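Local coordinates for protein 6-aminohexanoate-dimer hydrolase (Bacillus anthracis, PDB 4GB7) that probably hydrolyses amide bonds such as that of the 6-aminohexanoate dimer, as a putative serine hydrolase of the beta-lactamase family, at residues 160-165 and 181-186; 167-172 and 258-263; 175-180 and 235-240; 266-271 and 295-300. All blocks are in the same frame, centred on the assembly; numbering follows the deposited sequence. Where two conformers were deposited one is given.

Contact 1: residues 160-165 and 181-186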
loop_
_atom_site.group_PDB
_atom_site.type_symbol
_atom_site.label_atom_id
_atom_site.label_comp_id
_atom_site.label_asym_id
_atom_site.label_seq_id
_atom_site.Cartn_x
_atom_site.Cartn_y
_atom_site.Cartn_z
ATOM N N ASP A 160 -17.667 10.957 11.092
ATOM C CA ASP A 160 -17.060 12.236 11.359
ATOM C C ASP A 160 -15.616 11.957 11.732
ATOM O O ASP A 160 -15.355 11.259 12.722
ATOM C CB ASP A 160 -17.795 12.866 12.525
ATOM C CG ASP A 160 -17.324 14.275 12.862
ATOM O OD1 ASP A 160 -16.189 14.657 12.606
ATOM O OD2 ASP A 160 -18.122 14.997 13.501
ATOM N N LEU A 161 -14.702 12.501 10.941
ATOM C CA LEU A 161 -13.287 12.256 11.120
ATOM C C LEU A 161 -12.723 12.805 12.445
ATOM O O LEU A 161 -11.674 12.401 12.895
ATOM C CB LEU A 161 -12.516 12.782 9.926
ATOM C CG LEU A 161 -12.794 12.112 8.582
ATOM C CD1 LEU A 161 -11.942 12.724 7.476
ATOM C CD2 LEU A 161 -12.539 10.617 8.652
ATOM N N GLU A 162 -13.467 13.687 13.097
ATOM C CA GLU A 162 -13.029 14.261 14.362
ATOM C C GLU A 162 -13.603 13.526 15.571
ATOM O O GLU A 162 -13.268 13.859 16.718
ATOM C CB GLU A 162 -13.379 15.759 14.405
ATOM C CG GLU A 162 -12.553 16.625 13.464
ATOM C CD GLU A 162 -11.044 16.370 13.530
ATOM O OE1 GLU A 162 -10.506 16.224 14.651
ATOM O OE2 GLU A 162 -10.384 16.314 12.458
ATOM N N LYS A 163 -14.460 12.528 15.320
ATOM C CA LYS A 163 -14.912 11.636 16.371
ATOM C C LYS A 163 -13.896 10.518 16.618
ATOM O O LYS A 163 -13.020 10.235 15.764
ATOM C CB LYS A 163 -16.312 11.117 16.038
ATOM C CG LYS A 163 -17.364 12.199 16.162
ATOM C CD LYS A 163 -18.758 11.660 15.910
ATOM C CE LYS A 163 -19.757 12.791 16.024
ATOM N NZ LYS A 163 -21.166 12.319 15.812
ATOM N N THR A 164 -13.984 9.907 17.793
ATOM C CA THR A 164 -13.106 8.824 18.187
ATOM C C THR A 164 -13.548 7.527 17.537
ATOM O O THR A 164 -14.719 7.305 17.270
ATOM C CB THR A 164 -13.119 8.588 19.718
ATOM O OG1 THR A 164 -14.456 8.318 20.165
ATOM C CG2 THR A 164 -12.517 9.788 20.467
ATOM N N ALA A 165 -12.584 6.648 17.292
ATOM C CA ALA A 165 -12.887 5.337 16.759
ATOM C C ALA A 165 -13.872 4.557 17.615
ATOM O O ALA A 165 -14.686 3.808 17.069
ATOM C CB ALA A 165 -11.604 4.514 16.523
ATOM N N THR A 181 -8.919 9.783 17.342
ATOM C CA THR A 181 -9.891 10.233 16.345
ATOM C C THR A 181 -9.595 9.553 15.029
ATOM O O THR A 181 -8.471 9.082 14.795
ATOM C CB THR A 181 -9.901 11.763 16.090
ATOM O OG1 THR A 181 -8.649 12.177 15.514
ATOM C CG2 THR A 181 -10.225 12.587 17.358
ATOM N N LEU A 182 -10.596 9.527 14.157
ATOM C CA LEU A 182 -10.401 8.947 12.844
ATOM C C LEU A 182 -9.281 9.669 12.090
ATOM O O LEU A 182 -8.467 9.008 11.426
ATOM C CB LEU A 182 -11.676 8.954 12.029
ATOM C CG LEU A 182 -12.608 7.794 12.313
ATOM C CD1 LEU A 182 -13.055 7.700 13.767
ATOM C CD2 LEU A 182 -13.796 7.851 11.367
ATOM N N GLN A 183 -9.255 10.997 12.177
ATOM C CA GLN A 183 -8.222 11.797 11.552
ATOM C C GLN A 183 -6.823 11.427 12.058
ATOM O O GLN A 183 -5.892 11.303 11.253
ATOM C CB GLN A 183 -8.516 13.306 11.653
ATOM C CG GLN A 183 -7.607 14.134 10.738
ATOM C CD GLN A 183 -7.783 13.786 9.261
ATOM O OE1 GLN A 183 -8.872 13.858 8.723
ATOM N NE2 GLN A 183 -6.691 13.428 8.597
ATOM N N GLN A 184 -6.677 11.253 13.369
ATOM C CA GLN A 184 -5.404 10.765 13.958
ATOM C C GLN A 184 -4.957 9.437 13.392
ATOM O O GLN A 184 -3.751 9.231 13.100
ATOM C CB GLN A 184 -5.481 10.763 15.494
ATOM C CG GLN A 184 -5.471 12.197 16.009
ATOM C CD GLN A 184 -5.943 12.325 17.482
ATOM O OE1 GLN A 184 -6.493 11.349 18.091
ATOM N NE2 GLN A 184 -5.767 13.509 18.047
ATOM N N LEU A 185 -5.914 8.533 13.219
ATOM C CA LEU A 185 -5.640 7.225 12.599
ATOM C C LEU A 185 -5.199 7.400 11.141
ATOM O O LEU A 185 -4.144 6.816 10.688
ATOM C CB LEU A 185 -6.858 6.305 12.712
ATOM C CG LEU A 185 -7.271 5.869 14.107
ATOM C CD1 LEU A 185 -8.711 5.359 14.148
ATOM C CD2 LEU A 185 -6.369 4.804 14.709
HETATM N N MSE A 186 -5.984 8.164 10.397
HETATM C CA MSE A 186 -5.662 8.519 8.992
HETATM C C MSE A 186 -4.239 9.083 8.820
HETATM O O MSE A 186 -3.535 8.777 7.826
HETATM C CB MSE A 186 -6.690 9.518 8.445
HETATM C CG MSE A 186 -8.070 8.950 8.157
HETATM SE SE MSE A 186 -8.008 7.878 6.551
HETATM C CE MSE A 186 -8.446 9.306 5.360
HETATM O O HOH W 1 -8.416 14.811 15.172
HETATM O O HOH W 2 -10.691 15.560 9.696
#
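L161 and K163, in a type I beta turn from D160 to K163, offer backbone carbonyls to the N-terminus of helix 182-186, which T181, the N-cap, and Q184 cap with a capping box. L161 O accepts from Q183 N at 2.9 Å, in the carbonyl plane and on a lone pair. K163 O accepts from L182 N at 3.0 Å, nearly along the C=O axis. The beta turn thus satisfies the N-H groups of L182 and Q183, which lack a preceding helical acceptor.

The tight side is apolar. L182 sets CB 3.9 Å from L161 CD2, their side chains crossing at about a right angle. A165, small enough to come close, meets L185 CD1 with its CB at 3.8 Å. Branched leucines fill the space between the turn and the helices, L161 on I150 and A154 of helix 143-155 and L182 on I260 of helix 251-265.

The solvent side is polar and water-bridged. E162 starts away from the helix, but a bend at chi2 (-48°) turns CD back, and OE2 lies 3.6 Å from Q183 CB. Its carboxylate is only 17° from the Q183 amide plane, and one water donates to both E162 OE2 and Q183 OE1, while Q183 NE2 reaches N357. T181 OG1, which accepts from Q184 N, bonds a second water 2.7 Å away. That water donates to E162 OE1 at 2.6 Å.

Contact 2: residues 167-172 and 258-263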
loop_
_atom_site.group_PDB
_atom_site.type_symbol
_atom_site.label_atom_id
_atom_site.label_comp_id
_atom_site.label_asym_id
_atom_site.label_seq_id
_atom_site.Cartn_x
_atom_site.Cartn_y
_atom_site.Cartn_z
ATOM N N THR A 167 -16.325 5.616 19.102
ATOM C CA THR A 167 -17.690 6.090 18.812
ATOM C C THR A 167 -18.392 5.054 17.901
ATOM O O THR A 167 -19.594 4.809 17.999
ATOM C CB THR A 167 -17.686 7.481 18.139
ATOM O OG1 THR A 167 -17.119 8.472 19.043
ATOM C CG2 THR A 167 -19.139 7.894 17.711
ATOM N N TYR A 168 -17.601 4.434 17.029
ATOM C CA TYR A 168 -18.132 3.539 16.044
ATOM C C TYR A 168 -17.887 2.089 16.391
ATOM O O TYR A 168 -18.683 1.235 16.008
ATOM C CB TYR A 168 -17.550 3.850 14.673
ATOM C CG TYR A 168 -17.797 5.265 14.268
ATOM C CD1 TYR A 168 -19.091 5.710 14.017
ATOM C CD2 TYR A 168 -16.775 6.198 14.237
ATOM C CE1 TYR A 168 -19.325 7.021 13.661
ATOM C CE2 TYR A 168 -16.993 7.512 13.892
ATOM C CZ TYR A 168 -18.285 7.937 13.651
ATOM O OH TYR A 168 -18.543 9.240 13.289
ATOM N N ILE A 169 -16.760 1.811 17.077
ATOM C CA ILE A 169 -16.411 0.445 17.471
ATOM C C ILE A 169 -16.484 0.346 19.006
ATOM O O ILE A 169 -15.537 0.656 19.703
ATOM C CB ILE A 169 -15.000 0.050 16.986
ATOM C CG1 ILE A 169 -14.809 0.364 15.478
ATOM C CG2 ILE A 169 -14.780 -1.418 17.364
ATOM C CD1 ILE A 169 -15.733 -0.371 14.538
ATOM N N LYS A 170 -17.637 -0.046 19.550
ATOM C CA LYS A 170 -17.785 -0.036 20.994
ATOM C C LYS A 170 -16.833 -1.022 21.677
ATOM O O LYS A 170 -16.439 -0.810 22.822
ATOM C CB LYS A 170 -19.220 -0.297 21.379
ATOM C CG LYS A 170 -19.761 -1.673 21.037
ATOM C CD LYS A 170 -21.285 -1.659 21.165
ATOM C CE LYS A 170 -21.849 -3.027 21.442
ATOM N NZ LYS A 170 -23.252 -2.829 21.884
ATOM N N GLU A 171 -16.460 -2.086 20.964
ATOM C CA GLU A 171 -15.437 -3.032 21.444
ATOM C C GLU A 171 -14.092 -2.415 21.777
ATOM O O GLU A 171 -13.328 -2.998 22.587
ATOM C CB GLU A 171 -15.211 -4.167 20.415
ATOM C CG GLU A 171 -16.438 -5.007 20.140
ATOM C CD GLU A 171 -17.268 -4.508 18.974
ATOM O OE1 GLU A 171 -17.228 -3.304 18.667
ATOM O OE2 GLU A 171 -17.980 -5.333 18.373
ATOM N N LEU A 172 -13.806 -1.251 21.190
ATOM C CA LEU A 172 -12.542 -0.544 21.410
ATOM C C LEU A 172 -12.634 0.570 22.457
ATOM O O LEU A 172 -11.664 1.322 22.662
ATOM C CB LEU A 172 -12.011 0.033 20.095
ATOM C CG LEU A 172 -11.390 -0.959 19.099
ATOM C CD1 LEU A 172 -10.906 -0.232 17.865
ATOM C CD2 LEU A 172 -10.251 -1.738 19.759
ATOM N N ALA A 258 -10.497 0.248 8.936
ATOM C CA ALA A 258 -11.234 -0.786 8.198
ATOM C C ALA A 258 -12.383 -1.394 9.011
ATOM O O ALA A 258 -13.431 -1.706 8.454
ATOM C CB ALA A 258 -10.297 -1.849 7.646
ATOM N N TRP A 259 -12.170 -1.584 10.324
ATOM C CA TRP A 259 -13.220 -2.064 11.198
ATOM C C TRP A 259 -14.381 -1.102 11.210
ATOM O O TRP A 259 -15.523 -1.511 11.109
ATOM C CB TRP A 259 -12.660 -2.293 12.602
ATOM C CG TRP A 259 -13.487 -3.109 13.543
ATOM C CD1 TRP A 259 -14.770 -3.645 13.360
ATOM C CD2 TRP A 259 -13.063 -3.553 14.856
ATOM N NE1 TRP A 259 -15.160 -4.378 14.467
ATOM C CE2 TRP A 259 -14.176 -4.331 15.420
ATOM C CE3 TRP A 259 -11.914 -3.379 15.607
ATOM C CZ2 TRP A 259 -14.088 -4.920 16.664
ATOM C CZ3 TRP A 259 -11.835 -3.970 16.863
ATOM C CH2 TRP A 259 -12.906 -4.715 17.385
ATOM N N ILE A 260 -14.093 0.187 11.199
ATOM C CA ILE A 260 -15.129 1.200 11.091
ATOM C C ILE A 260 -15.894 1.081 9.764
ATOM O O ILE A 260 -17.130 1.091 9.745
ATOM C CB ILE A 260 -14.550 2.613 11.244
ATOM C CG1 ILE A 260 -13.989 2.791 12.668
ATOM C CG2 ILE A 260 -15.587 3.693 10.953
ATOM C CD1 ILE A 260 -13.160 4.025 12.872
ATOM N N ILE A 261 -15.166 0.931 8.660
ATOM C CA ILE A 261 -15.819 0.726 7.358
ATOM C C ILE A 261 -16.829 -0.425 7.433
ATOM O O ILE A 261 -17.987 -0.296 6.978
ATOM C CB ILE A 261 -14.791 0.476 6.247
ATOM C CG1 ILE A 261 -13.940 1.738 6.010
ATOM C CG2 ILE A 261 -15.458 0.049 4.924
ATOM C CD1 ILE A 261 -12.739 1.537 5.121
ATOM N N ARG A 262 -16.383 -1.560 7.960
ATOM C CA ARG A 262 -17.213 -2.761 7.987
ATOM C C ARG A 262 -18.431 -2.538 8.856
ATOM O O ARG A 262 -19.537 -2.897 8.491
ATOM C CB ARG A 262 -16.425 -3.949 8.477
ATOM C CG ARG A 262 -15.251 -4.409 7.606
ATOM C CD ARG A 262 -14.428 -5.473 8.303
ATOM N NE ARG A 262 -13.187 -5.739 7.571
ATOM C CZ ARG A 262 -11.961 -5.404 7.969
ATOM N NH1 ARG A 262 -11.724 -4.932 9.198
ATOM N NH2 ARG A 262 -10.922 -5.673 7.200
ATOM N N THR A 263 -18.222 -1.948 10.014
ATOM C CA THR A 263 -19.315 -1.700 10.935
ATOM C C THR A 263 -20.348 -0.741 10.382
ATOM O O THR A 263 -21.586 -1.001 10.485
ATOM C CB THR A 263 -18.776 -1.185 12.278
ATOM O OG1 THR A 263 -17.942 -2.189 12.851
ATOM C CG2 THR A 263 -19.925 -0.899 13.266
HETATM O O HOH W 3 -17.472 -5.856 15.336
HETATM O O HOH W 4 -18.278 -2.488 16.039
#
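I169 lays its CG2 methyl over the face of the W259 indole in a CH-pi contact, 3.5 Å from the centroid of the six-membered ring and 8° off its normal. W259 CB points toward segment 167-172, and chi1 (-165°) sets CG anti to the backbone N. The beta-branched I169 also has a second arm, whose CD1 comes 3.6 Å from W259 CD1.

Further apolar contacts accompany it. L172 adds its branch to the six-membered ring, CG approaching W259 CZ3 at 3.8 Å, while I169 CG1 and Y168 CB pack on I260.

The polar links run through water, with no direct hydrogen bond between the segments. One water, in plane at the indole edge, accepts from W259 NE1 at 2.9 Å and donates to E171 OE2. Another donates to E171 OE1 at 2.9 Å and also bonds T263 OG1, so that an exposed glutamate spans both sites.

Segment 167-172 runs from the end of helix 165-168 into a 3-10 turn (170-172) and packs on helix 251-265 of the beta-lactamase-type domain. On that helix I261 turns from this contact to helices 143-155 and 269-278, while W259 stacks on Y231 of helix 230-235.

Contact 3: residues 175-180 and 235-240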
loop_
_atom_site.group_PDB
_atom_site.type_symbol
_atom_site.label_atom_id
_atom_site.label_comp_id
_atom_site.label_asym_id
_atom_site.label_seq_id
_atom_site.Cartn_x
_atom_site.Cartn_y
_atom_site.Cartn_z
ATOM N N THR A 175 -9.739 2.091 24.767
ATOM C CA THR A 175 -8.436 1.481 24.387
ATOM C C THR A 175 -7.649 2.454 23.538
ATOM O O THR A 175 -8.204 3.406 23.064
ATOM C CB THR A 175 -8.592 0.139 23.645
ATOM O OG1 THR A 175 -9.068 0.365 22.308
ATOM C CG2 THR A 175 -9.530 -0.806 24.408
ATOM N N PRO A 176 -6.340 2.203 23.309
ATOM C CA PRO A 176 -5.571 3.196 22.591
ATOM C C PRO A 176 -6.071 3.541 21.168
ATOM O O PRO A 176 -6.068 4.717 20.768
ATOM C CB PRO A 176 -4.210 2.536 22.486
ATOM C CG PRO A 176 -4.121 1.741 23.753
ATOM C CD PRO A 176 -5.482 1.165 23.902
ATOM N N PHE A 177 -6.384 2.525 20.374
ATOM C CA PHE A 177 -6.970 2.799 19.030
ATOM C C PHE A 177 -8.373 3.353 19.132
ATOM O O PHE A 177 -8.788 4.116 18.273
ATOM C CB PHE A 177 -6.946 1.584 18.092
ATOM C CG PHE A 177 -5.571 1.240 17.593
ATOM C CD1 PHE A 177 -4.885 2.116 16.775
ATOM C CD2 PHE A 177 -4.974 0.047 17.949
ATOM C CE1 PHE A 177 -3.625 1.807 16.302
ATOM C CE2 PHE A 177 -3.715 -0.265 17.488
ATOM C CZ PHE A 177 -3.046 0.628 16.693
ATOM N N GLY A 178 -9.093 2.992 20.182
ATOM C CA GLY A 178 -10.417 3.542 20.422
ATOM C C GLY A 178 -10.498 5.029 20.705
ATOM O O GLY A 178 -11.450 5.740 20.253
ATOM N N LYS A 179 -9.516 5.498 21.452
ATOM C CA LYS A 179 -9.438 6.871 21.914
ATOM C C LYS A 179 -8.963 7.810 20.844
ATOM O O LYS A 179 -9.154 9.021 20.948
ATOM C CB LYS A 179 -8.560 6.929 23.190
ATOM C CG LYS A 179 -9.244 6.257 24.367
ATOM C CD LYS A 179 -8.333 5.961 25.562
ATOM C CE LYS A 179 -8.088 7.131 26.474
ATOM N NZ LYS A 179 -7.042 6.719 27.466
ATOM N N ALA A 180 -8.311 7.283 19.813
ATOM C CA ALA A 180 -7.853 8.122 18.719
ATOM C C ALA A 180 -9.017 8.573 17.864
ATOM O O ALA A 180 -9.960 7.808 17.625
ATOM C CB ALA A 180 -6.886 7.343 17.846
ATOM N N GLN A 235 -6.818 -5.079 20.398
ATOM C CA GLN A 235 -7.200 -5.075 21.807
ATOM C C GLN A 235 -5.962 -5.187 22.710
ATOM O O GLN A 235 -6.005 -4.802 23.889
ATOM C CB GLN A 235 -8.166 -6.232 22.122
ATOM C CG GLN A 235 -9.561 -6.153 21.536
ATOM C CD GLN A 235 -10.393 -5.025 22.065
ATOM O OE1 GLN A 235 -9.918 -4.207 22.880
ATOM N NE2 GLN A 235 -11.642 -4.926 21.576
ATOM N N GLU A 236 -4.866 -5.690 22.153
ATOM C CA GLU A 236 -3.593 -5.786 22.878
ATOM C C GLU A 236 -2.749 -4.489 22.865
ATOM O O GLU A 236 -1.695 -4.434 23.513
ATOM C CB GLU A 236 -2.720 -6.914 22.278
ATOM C CG GLU A 236 -3.227 -8.321 22.545
ATOM C CD GLU A 236 -2.160 -9.372 22.363
ATOM O OE1 GLU A 236 -1.096 -9.082 21.773
ATOM O OE2 GLU A 236 -2.390 -10.508 22.810
ATOM N N ALA A 237 -3.194 -3.467 22.118
ATOM C CA ALA A 237 -2.440 -2.221 21.949
ATOM C C ALA A 237 -2.188 -1.550 23.275
ATOM O O ALA A 237 -3.107 -1.444 24.110
ATOM C CB ALA A 237 -3.167 -1.253 21.016
ATOM N N LYS A 238 -0.945 -1.115 23.451
ATOM C CA LYS A 238 -0.543 -0.334 24.615
ATOM C C LYS A 238 -0.057 1.034 24.133
ATOM O O LYS A 238 0.876 1.142 23.297
ATOM C CB LYS A 238 0.559 -1.036 25.403
ATOM C CG LYS A 238 0.951 -0.304 26.663
ATOM C CD LYS A 238 2.266 -0.801 27.257
ATOM C CE LYS A 238 3.014 0.333 27.951
ATOM N NZ LYS A 238 3.326 1.465 27.029
ATOM N N GLU A 239 -0.670 2.085 24.660
ATOM C CA GLU A 239 -0.354 3.452 24.231
ATOM C C GLU A 239 1.048 3.895 24.740
ATOM O O GLU A 239 1.386 3.708 25.917
ATOM C CB GLU A 239 -1.432 4.405 24.760
ATOM C CG GLU A 239 -1.259 5.835 24.282
ATOM C CD GLU A 239 -2.325 6.773 24.786
ATOM O OE1 GLU A 239 -3.496 6.565 24.424
ATOM O OE2 GLU A 239 -1.979 7.749 25.505
ATOM N N THR A 240 1.850 4.472 23.854
ATOM C CA THR A 240 3.179 4.901 24.199
ATOM C C THR A 240 3.349 6.406 24.066
ATOM O O THR A 240 4.331 6.940 24.505
ATOM C CB THR A 240 4.218 4.193 23.322
ATOM O OG1 THR A 240 3.952 4.471 21.961
ATOM C CG2 THR A 240 4.188 2.654 23.551
HETATM O O HOH W 5 -3.743 6.148 21.673
#
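T175 OG1 is gripped twice: it bonds L172 O and accepts a weak bond from G178 N at 3.4 Å, while the CG2 methyl of the same residue touches Q235 OE1 at 3.7 Å. A chi1 of 73° puts OG1 between the backbone N and the carbonyl carbon, where it can cap the short, weakly bonded helix 176-179. G178, with no CB, does not press on this hydroxyl. Q235 directs NE2 to E171 O, so its amide oxygen is the end that faces the threonine.

P176 suits the first position of the helix, where an amide hydrogen is not needed for helical bonding. Its ring packs on the backbone before and within strand 238-241, which pairs antiparallel with strand 191-193 in a two-stranded sheet. P176 CG lies 3.4 Å from A237 O and 3.9 Å from E239 CB, and the ring also touches V192. A237 contributes only a methyl, and this CB comes 3.7 Å from F177 CE2; the F177 ring also touches V190, L185 and T256.

At the outer margin the link is polar. E239, with CG anti to the backbone N (chi1 -176°) and an extended chain, reaches a water that donates to OE1 at 2.8 Å and to P176 O at 2.9 Å. K179 NZ stays 4.7 Å from E239 OE1.

Contact 4: residues 266-271 and 295-300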
loop_
_atom_site.group_PDB
_atom_site.type_symbol
_atom_site.label_atom_id
_atom_site.label_comp_id
_atom_site.label_asym_id
_atom_site.label_seq_id
_atom_site.Cartn_x
_atom_site.Cartn_y
_atom_site.Cartn_z
ATOM N N GLY A 266 -21.865 -2.408 6.922
ATOM C CA GLY A 266 -22.411 -3.745 6.997
ATOM C C GLY A 266 -21.894 -4.679 5.905
ATOM O O GLY A 266 -22.486 -5.741 5.670
ATOM N N LYS A 267 -20.781 -4.304 5.271
ATOM C CA LYS A 267 -20.188 -5.075 4.157
ATOM C C LYS A 267 -18.713 -5.297 4.456
ATOM O O LYS A 267 -18.140 -4.574 5.259
ATOM C CB LYS A 267 -20.330 -4.300 2.844
ATOM C CG LYS A 267 -21.773 -4.075 2.382
ATOM C CD LYS A 267 -21.879 -3.141 1.205
ATOM C CE LYS A 267 -23.303 -3.105 0.646
ATOM N NZ LYS A 267 -23.374 -2.336 -0.623
ATOM N N SER A 268 -18.105 -6.298 3.815
ATOM C CA SER A 268 -16.698 -6.573 4.044
ATOM C C SER A 268 -15.835 -5.457 3.452
ATOM O O SER A 268 -16.299 -4.637 2.652
ATOM C CB SER A 268 -16.296 -7.932 3.449
ATOM O OG SER A 268 -16.348 -7.846 2.041
ATOM N N LEU A 269 -14.560 -5.422 3.809
ATOM C CA LEU A 269 -13.693 -4.413 3.198
ATOM C C LEU A 269 -13.574 -4.748 1.695
ATOM O O LEU A 269 -13.565 -3.830 0.859
ATOM C CB LEU A 269 -12.302 -4.398 3.848
ATOM C CG LEU A 269 -11.390 -3.283 3.312
ATOM C CD1 LEU A 269 -11.968 -1.863 3.455
ATOM C CD2 LEU A 269 -10.016 -3.428 3.992
ATOM N N ALA A 270 -13.474 -6.038 1.361
ATOM C CA ALA A 270 -13.322 -6.466 -0.013
ATOM C C ALA A 270 -14.521 -6.010 -0.833
ATOM O O ALA A 270 -14.352 -5.511 -1.933
ATOM C CB ALA A 270 -13.103 -7.971 -0.143
ATOM N N GLU A 271 -15.722 -6.127 -0.276
ATOM C CA GLU A 271 -16.939 -5.717 -0.992
ATOM C C GLU A 271 -16.993 -4.213 -1.185
ATOM O O GLU A 271 -17.383 -3.722 -2.264
ATOM C CB GLU A 271 -18.164 -6.203 -0.247
ATOM C CG GLU A 271 -18.367 -7.695 -0.395
ATOM C CD GLU A 271 -19.264 -8.348 0.677
ATOM O OE1 GLU A 271 -19.710 -7.737 1.725
ATOM O OE2 GLU A 271 -19.533 -9.543 0.459
ATOM N N LYS A 295 -12.013 -14.399 8.260
ATOM C CA LYS A 295 -12.293 -13.738 6.977
ATOM C C LYS A 295 -12.345 -12.204 7.071
ATOM O O LYS A 295 -12.906 -11.504 6.188
ATOM C CB LYS A 295 -13.535 -14.322 6.287
ATOM C CG LYS A 295 -13.506 -15.830 6.078
ATOM C CD LYS A 295 -12.234 -16.337 5.354
ATOM C CE LYS A 295 -11.774 -15.584 4.064
ATOM N NZ LYS A 295 -12.694 -15.842 2.892
ATOM N N ILE A 296 -11.693 -11.679 8.109
ATOM C CA ILE A 296 -11.436 -10.240 8.196
ATOM C C ILE A 296 -10.160 -9.928 7.443
ATOM O O ILE A 296 -9.093 -10.503 7.718
ATOM C CB ILE A 296 -11.334 -9.759 9.661
ATOM C CG1 ILE A 296 -12.675 -9.910 10.388
ATOM C CG2 ILE A 296 -10.851 -8.326 9.742
ATOM C CD1 ILE A 296 -13.844 -9.182 9.783
ATOM N N GLU A 297 -10.248 -8.954 6.531
ATOM C CA GLU A 297 -9.128 -8.634 5.670
ATOM C C GLU A 297 -8.005 -7.916 6.447
ATOM O O GLU A 297 -8.273 -7.153 7.356
ATOM C CB GLU A 297 -9.537 -7.703 4.519
ATOM C CG GLU A 297 -10.671 -8.212 3.634
ATOM C CD GLU A 297 -12.058 -7.875 4.089
ATOM O OE1 GLU A 297 -12.241 -7.409 5.243
ATOM O OE2 GLU A 297 -12.985 -8.186 3.281
ATOM N N GLN A 298 -6.746 -8.193 6.078
ATOM C CA GLN A 298 -5.619 -7.337 6.449
ATOM C C GLN A 298 -5.726 -6.058 5.641
ATOM O O GLN A 298 -5.139 -5.975 4.568
ATOM C CB GLN A 298 -4.276 -7.981 6.062
ATOM C CG GLN A 298 -3.951 -9.227 6.814
ATOM C CD GLN A 298 -2.680 -9.854 6.316
ATOM O OE1 GLN A 298 -2.122 -9.430 5.298
ATOM N NE2 GLN A 298 -2.241 -10.882 6.997
ATOM N N ALA A 299 -6.440 -5.072 6.167
ATOM C CA ALA A 299 -6.587 -3.804 5.504
ATOM C C ALA A 299 -5.257 -3.070 5.294
ATOM O O ALA A 299 -5.122 -2.245 4.384
ATOM C CB ALA A 299 -7.546 -2.903 6.315
ATOM N N SER A 300 -4.288 -3.366 6.164
ATOM C CA SER A 300 -3.043 -2.610 6.238
ATOM C C SER A 300 -2.014 -3.191 5.323
ATOM O O SER A 300 -1.060 -2.513 5.007
ATOM C CB SER A 300 -2.493 -2.582 7.677
ATOM O OG SER A 300 -2.207 -3.890 8.128
#
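E297 brings a buried carboxylate from a loop to the N-terminus of helix 269-278, next to the capping box that the helix makes for itself. A270 N donates to E297 OE2 at 2.9 Å, approaching from well above the carboxylate plane, 68° out of it. L269 N adds a weak bond to E297 OE1 at 3.4 Å. The chain of E297 is bent at chi2 (88°), which turns CD aside and lets the carboxylate lie against L269, whose CB is 3.3 Å from OE1. Glutamate suits this place because its two oxygens can accept from the helix N-H groups and at the same time meet R262, in a salt bridge through OE1, and N67, which donates to OE2. The helix N-terminus and the arginine would probably stabilise its negative charge.

Within segment 266-271, S268 and E271 complete the box. S268 OG accepts from E271 N at 3.0 Å, and E271 OE1 accepts from S268 N at 3.0 Å.

Packing is tightest at the apolar end, where L269 CD2 lies only 3.4 Å from A299 CB; the small alanine admits the leucine.

Strand 287-290 borders the contact through Y289, which touches L269, A270 and E297, and helix 251-265 borders it through A258 against A299 and E255 bonded to A299 N.

Helix 251-265 ties contacts 2 and 4 together: their centres are 12 Å apart, R262 NH2 lies 2.9 Å from E297 OE1 where they join, and A258 packs on A299. Contacts 1, 2 and 3 form a continuous cluster. Y168 OH is 2.9 Å from D160 N, A165 N is 2.9 Å from A180 O, and E171 O is 2.8 Å from Q235 NE2, each a probable hydrogen bond. Contact 4 stays about 10 Å, nearest atoms, from contacts 1 and 3. It adjoins the presumed active site: S300 O accepts from K143 NZ, and the A299 side chain lies near the residues of a possible SxxK motif, S140 and K143, consistent with the beta-lactamase family.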